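Local coordinates for protein aminotransferase, class IV (Brucella abortus, PDB 4TVI) that probably catalyses the reversible transfer of an amino group from leucine, isoleucine or valine to 2-oxoglutarate, using pyridoxal 5'-phosphate as cofactor, at residues A68-G73 and T118-R123; A105-G110 and F145-E150. All blocks are in the same frame, centred on the assembly; numbering follows the deposited sequence.

Contact 1 of 2, residues A68-G73 and T118-R123; sequences ARLFEG and TDVYIR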
# COMPACT_ATOMS: atom_id res chain seq x y z
N ALA A 68 -13.35 -13.40 -6.95
CA ALA A 68 -14.17 -14.22 -7.84
C ALA A 68 -15.65 -13.92 -7.58
O ALA A 68 -15.99 -13.18 -6.66
CB ALA A 68 -13.87 -15.69 -7.64
N ARG A 69 -16.53 -14.50 -8.39
CA ARG A 69 -17.94 -14.17 -8.31
C ARG A 69 -18.85 -15.39 -8.46
O ARG A 69 -18.69 -16.18 -9.38
CB ARG A 69 -18.31 -13.13 -9.37
CG ARG A 69 -19.59 -12.36 -9.10
CD ARG A 69 -19.38 -11.25 -8.07
NE ARG A 69 -20.44 -10.25 -8.14
CZ ARG A 69 -21.54 -10.27 -7.40
NH1 ARG A 69 -21.73 -11.25 -6.52
NH2 ARG A 69 -22.46 -9.31 -7.53
N LEU A 70 -19.80 -15.52 -7.55
CA LEU A 70 -20.90 -16.47 -7.71
C LEU A 70 -22.14 -15.71 -8.16
O LEU A 70 -22.58 -14.79 -7.48
CB LEU A 70 -21.17 -17.23 -6.42
CG LEU A 70 -22.49 -18.01 -6.38
CD1 LEU A 70 -22.48 -19.16 -7.39
CD2 LEU A 70 -22.81 -18.51 -4.97
N PHE A 71 -22.69 -16.08 -9.31
CA PHE A 71 -23.92 -15.45 -9.77
C PHE A 71 -24.71 -16.40 -10.67
O PHE A 71 -24.12 -17.12 -11.47
CB PHE A 71 -23.62 -14.13 -10.51
CG PHE A 71 -22.91 -14.32 -11.83
CD1 PHE A 71 -21.53 -14.39 -11.89
CD2 PHE A 71 -23.64 -14.43 -13.01
CE1 PHE A 71 -20.88 -14.56 -13.10
CE2 PHE A 71 -22.99 -14.60 -14.23
CZ PHE A 71 -21.61 -14.67 -14.27
N GLU A 72 -26.03 -16.40 -10.51
CA GLU A 72 -26.91 -17.27 -11.30
C GLU A 72 -26.45 -18.72 -11.24
O GLU A 72 -26.63 -19.48 -12.20
CB GLU A 72 -26.98 -16.78 -12.74
CG GLU A 72 -27.53 -15.36 -12.86
CD GLU A 72 -27.37 -14.77 -14.25
OE1 GLU A 72 -27.25 -15.55 -15.22
OE2 GLU A 72 -27.35 -13.53 -14.35
N GLY A 73 -25.86 -19.10 -10.11
CA GLY A 73 -25.48 -20.48 -9.85
C GLY A 73 -24.13 -20.90 -10.41
O GLY A 73 -23.75 -22.06 -10.28
N THR A 118 -28.29 -17.20 -3.95
CA THR A 118 -27.65 -16.01 -3.41
C THR A 118 -26.34 -15.76 -4.15
O THR A 118 -25.47 -16.63 -4.20
CB THR A 118 -27.37 -16.12 -1.90
OG1 THR A 118 -28.61 -16.27 -1.19
CG2 THR A 118 -26.64 -14.89 -1.38
N ASP A 119 -26.21 -14.58 -4.75
CA ASP A 119 -24.98 -14.20 -5.47
C ASP A 119 -23.92 -13.74 -4.48
O ASP A 119 -24.21 -12.99 -3.54
CB ASP A 119 -25.25 -13.10 -6.50
CG ASP A 119 -26.35 -13.46 -7.48
OD1 ASP A 119 -26.57 -14.67 -7.72
OD2 ASP A 119 -26.98 -12.53 -8.02
N VAL A 120 -22.69 -14.20 -4.69
CA VAL A 120 -21.65 -13.97 -3.71
C VAL A 120 -20.38 -13.41 -4.35
O VAL A 120 -19.98 -13.81 -5.45
CB VAL A 120 -21.32 -15.28 -2.94
CG1 VAL A 120 -20.23 -15.04 -1.89
CG2 VAL A 120 -22.57 -15.85 -2.27
N TYR A 121 -19.77 -12.46 -3.65
CA TYR A 121 -18.44 -11.95 -3.95
C TYR A 121 -17.37 -12.66 -3.09
O TYR A 121 -17.46 -12.69 -1.86
CB TYR A 121 -18.42 -10.43 -3.75
CG TYR A 121 -17.05 -9.80 -3.72
CD1 TYR A 121 -16.15 -9.95 -4.77
CD2 TYR A 121 -16.68 -8.99 -2.66
CE1 TYR A 121 -14.90 -9.35 -4.73
CE2 TYR A 121 -15.45 -8.38 -2.62
CZ TYR A 121 -14.56 -8.56 -3.65
OH TYR A 121 -13.33 -7.94 -3.58
N ILE A 122 -16.39 -13.24 -3.78
CA ILE A 122 -15.38 -14.09 -3.16
C ILE A 122 -14.00 -13.43 -3.12
O ILE A 122 -13.40 -13.20 -4.17
CB ILE A 122 -15.26 -15.43 -3.94
CG1 ILE A 122 -16.63 -16.10 -4.07
CG2 ILE A 122 -14.25 -16.35 -3.28
CD1 ILE A 122 -16.66 -17.19 -5.12
N ARG A 123 -13.50 -13.12 -1.93
CA ARG A 123 -12.19 -12.46 -1.81
C ARG A 123 -11.20 -13.25 -0.95
O ARG A 123 -11.27 -13.21 0.27
CB ARG A 123 -12.34 -11.04 -1.24
CG ARG A 123 -10.99 -10.29 -1.13
CD ARG A 123 -11.15 -8.85 -0.65
NE ARG A 123 -11.75 -8.77 0.68
CZ ARG A 123 -13.01 -8.39 0.91
NH1 ARG A 123 -13.78 -8.04 -0.11
NH2 ARG A 123 -13.48 -8.35 2.15
O HOH W 1 -26.02 -17.64 -7.72
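The backbone oxygen of Val120 is approached by three groups from the neighbouring strand. Leu70 N makes the main bond to Val120 O, 2.7 Å long and nearly straight at 168°. Arg69 NH1 adds a weak hydrogen bond to the same Val120 O at 3.3 Å, coming from the side of the C=O, as near to Val120 C as to the oxygen, and the CA-H of Arg69 makes a longer contact with it, CA to O 3.5 Å. The pairing is antiparallel and joins strand 64-70, an outermost strand of the five-stranded antiparallel sheet within this chain, to strand 120-128. Ala68 with Ile122 and Leu70 with Val120 form hydrogen-bonded pairs, each with two backbone bonds; the non-hydrogen-bonded pair of Arg69 and Tyr121 lies between them.

A bend at chi2 (78°) brings the Arg69 guanidinium back toward strand 120-128, with Val120 O at its edge. The same group is held from beyond the two segments, NE by Met279 O and NH1 also by Ile152 O, so its rotation is well fixed. Ala68, Leu70, Val120 and Ile122 occupy the other face. There Leu70 CD2 meets Val120 CG2 at 3.8 Å as their side chains cross obliquely, and Ala68 CB lies 4.0 Å from Ile122 CB. Leu111 of helix 100-111 touches Leu70, Val120 and Ile122 on this side.

Beyond the last pair, Asp119 takes over the bonding with its side chain. OD2 accepts from Met154 N, while OD1 receives a weak bond of 3.3 Å from Glu72 N. A water extends the link across the turn: it donates to Asp119 OD1 at 3.0 Å and accepts from Gly73 N at 2.8 Å.

Contact 2 of 2, residues A105-G110 and F145-E150; sequences ALAREG and FALCLE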
# COMPACT_ATOMS: atom_id res chain seq x y z
N ALA A 105 -11.63 -25.09 -3.68
CA ALA A 105 -12.43 -26.07 -2.95
C ALA A 105 -13.04 -25.44 -1.70
O ALA A 105 -14.21 -25.66 -1.39
CB ALA A 105 -11.59 -27.28 -2.59
N LEU A 106 -12.24 -24.66 -1.00
CA LEU A 106 -12.69 -23.96 0.20
C LEU A 106 -13.78 -22.94 -0.14
O LEU A 106 -14.77 -22.80 0.58
CB LEU A 106 -11.51 -23.27 0.89
CG LEU A 106 -11.78 -22.65 2.25
CD1 LEU A 106 -12.13 -23.73 3.26
CD2 LEU A 106 -10.57 -21.85 2.71
N ALA A 107 -13.59 -22.23 -1.25
CA ALA A 107 -14.58 -21.26 -1.72
C ALA A 107 -15.93 -21.93 -1.97
O ALA A 107 -16.98 -21.42 -1.56
CB ALA A 107 -14.09 -20.57 -2.98
N ARG A 108 -15.91 -23.08 -2.64
CA ARG A 108 -17.14 -23.79 -2.96
C ARG A 108 -17.84 -24.27 -1.70
O ARG A 108 -19.07 -24.32 -1.64
CB ARG A 108 -16.86 -24.97 -3.90
CG ARG A 108 -16.28 -24.54 -5.25
CD ARG A 108 -16.38 -25.64 -6.29
NE ARG A 108 -15.71 -25.24 -7.53
CZ ARG A 108 -16.27 -24.51 -8.49
NH1 ARG A 108 -17.52 -24.08 -8.36
NH2 ARG A 108 -15.56 -24.19 -9.57
N GLU A 109 -17.06 -24.64 -0.69
CA GLU A 109 -17.61 -25.06 0.59
C GLU A 109 -18.29 -23.88 1.26
O GLU A 109 -19.41 -24.00 1.77
CB GLU A 109 -16.52 -25.65 1.49
CG GLU A 109 -16.00 -27.00 1.02
CD GLU A 109 -14.81 -27.50 1.81
OE1 GLU A 109 -14.23 -26.72 2.60
OE2 GLU A 109 -14.43 -28.68 1.63
N GLY A 110 -17.63 -22.73 1.23
CA GLY A 110 -18.16 -21.54 1.87
C GLY A 110 -19.44 -21.06 1.23
O GLY A 110 -20.35 -20.59 1.93
N PHE A 145 -3.87 -16.63 6.02
CA PHE A 145 -4.89 -16.61 4.99
C PHE A 145 -6.28 -16.32 5.54
O PHE A 145 -6.59 -16.67 6.68
CB PHE A 145 -4.89 -17.95 4.25
CG PHE A 145 -6.01 -18.12 3.26
CD1 PHE A 145 -5.91 -17.60 1.97
CD2 PHE A 145 -7.15 -18.83 3.59
CE1 PHE A 145 -6.92 -17.76 1.06
CE2 PHE A 145 -8.18 -19.00 2.67
CZ PHE A 145 -8.07 -18.47 1.41
N ALA A 146 -7.11 -15.67 4.74
CA ALA A 146 -8.52 -15.54 5.05
C ALA A 146 -9.32 -15.47 3.76
O ALA A 146 -8.87 -14.88 2.77
CB ALA A 146 -8.79 -14.32 5.92
N LEU A 147 -10.49 -16.09 3.76
CA LEU A 147 -11.37 -16.10 2.60
C LEU A 147 -12.71 -15.48 2.97
O LEU A 147 -13.49 -16.06 3.72
CB LEU A 147 -11.56 -17.52 2.08
CG LEU A 147 -12.45 -17.70 0.85
CD1 LEU A 147 -11.92 -16.89 -0.33
CD2 LEU A 147 -12.55 -19.18 0.50
N CYS A 148 -12.98 -14.30 2.43
CA CYS A 148 -14.18 -13.56 2.79
C CYS A 148 -15.24 -13.63 1.70
O CYS A 148 -15.01 -13.23 0.56
CB CYS A 148 -13.83 -12.10 3.09
SG CYS A 148 -15.21 -11.10 3.68
N LEU A 149 -16.41 -14.15 2.06
CA LEU A 149 -17.54 -14.26 1.15
C LEU A 149 -18.64 -13.30 1.55
O LEU A 149 -19.13 -13.34 2.69
CB LEU A 149 -18.09 -15.68 1.10
CG LEU A 149 -17.10 -16.82 0.86
CD1 LEU A 149 -17.84 -18.13 0.66
CD2 LEU A 149 -16.18 -16.53 -0.31
N GLU A 150 -19.03 -12.43 0.63
CA GLU A 150 -20.09 -11.46 0.88
C GLU A 150 -21.25 -11.62 -0.10
O GLU A 150 -21.04 -11.66 -1.32
CB GLU A 150 -19.55 -10.03 0.81
CG GLU A 150 -20.57 -8.97 1.21
CD GLU A 150 -19.97 -7.58 1.28
OE1 GLU A 150 -18.78 -7.43 0.92
OE2 GLU A 150 -20.67 -6.64 1.70
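Leu149 drives its CD1 methyl against the bare backbone of Gly110, with Leu149 CD1 3.4 Å from Gly110 C and 3.6 Å from Gly110 CA. This is the closest approach between the two segments. Helix 100-111 packs on one face of the antiparallel sheet, against strand 143-151, a helix-on-sheet (alpha+beta) arrangement. The two axes approach to 9.6 Å and run in roughly the same direction, at 37° to each other. Glycine has no side chain to hold the strand off; Gly110 leaves a dip in the helix surface, and the CD1 methyl fills it. An extended chi2 (-173°) sets this methyl anti to Leu149 CA and carries it outward to the helix.

Two residues earlier, on the same face of the strand, Leu147 enters the next hollow. Its CD2 lies 3.7 Å from Ala107 CA and 4.1 Å from Ala107 CB, and the small alanine lets the methyl come close to the main chain. Leu106 forms the wall of this hollow: its CG is 4.0 Å from Leu147 CD2, and the two side chains run alongside one another, heading opposite ways. The CD2 branch of Leu106 reaches Phe145 CE2 at 3.7 Å. The methyl meets the ring at its edge, near the ring plane, and not over a face.

Phe145, Leu147 and Leu149 all point toward the helix, whereas Ala146 points away from it; Cys148, between the two leucines, packs on Ala53 of the second subunit. Trp43 of strand 42-45 touches Leu106, Leu147 and Leu149, widening the same apolar layer. No hydrogen bond joins helix and strand, so this pairing depends on close-fitting shapes and on hydrophobic burial, without the directional bonds that fix a strand in its sheet.

Overall arrangement
Contact 1 pairs two strands within the sheet, and contact 2 fastens a helix to one face of it; their centres are 11 Å apart. Strands 120-128 and 143-151 are neighbours, and probable hydrogen bonds join them: Tyr121 N to Glu150 O at 2.8 Å and Arg123 N to Cys148 O at 2.9 Å. On the helix side, Ile122 CG2 packs 3.5 Å from Leu149 CD2, merging the two apolar layers. Arg123 hydrogen-bonds Ala53 O and makes a cation-pi contact with Trp59, both of the second subunit. Neither contact includes Lys180, which carries pyridoxal phosphate; in class IV aminotransferases the cofactor sits between two domains, and this sheet probably belongs to the smaller one, flanking that cleft.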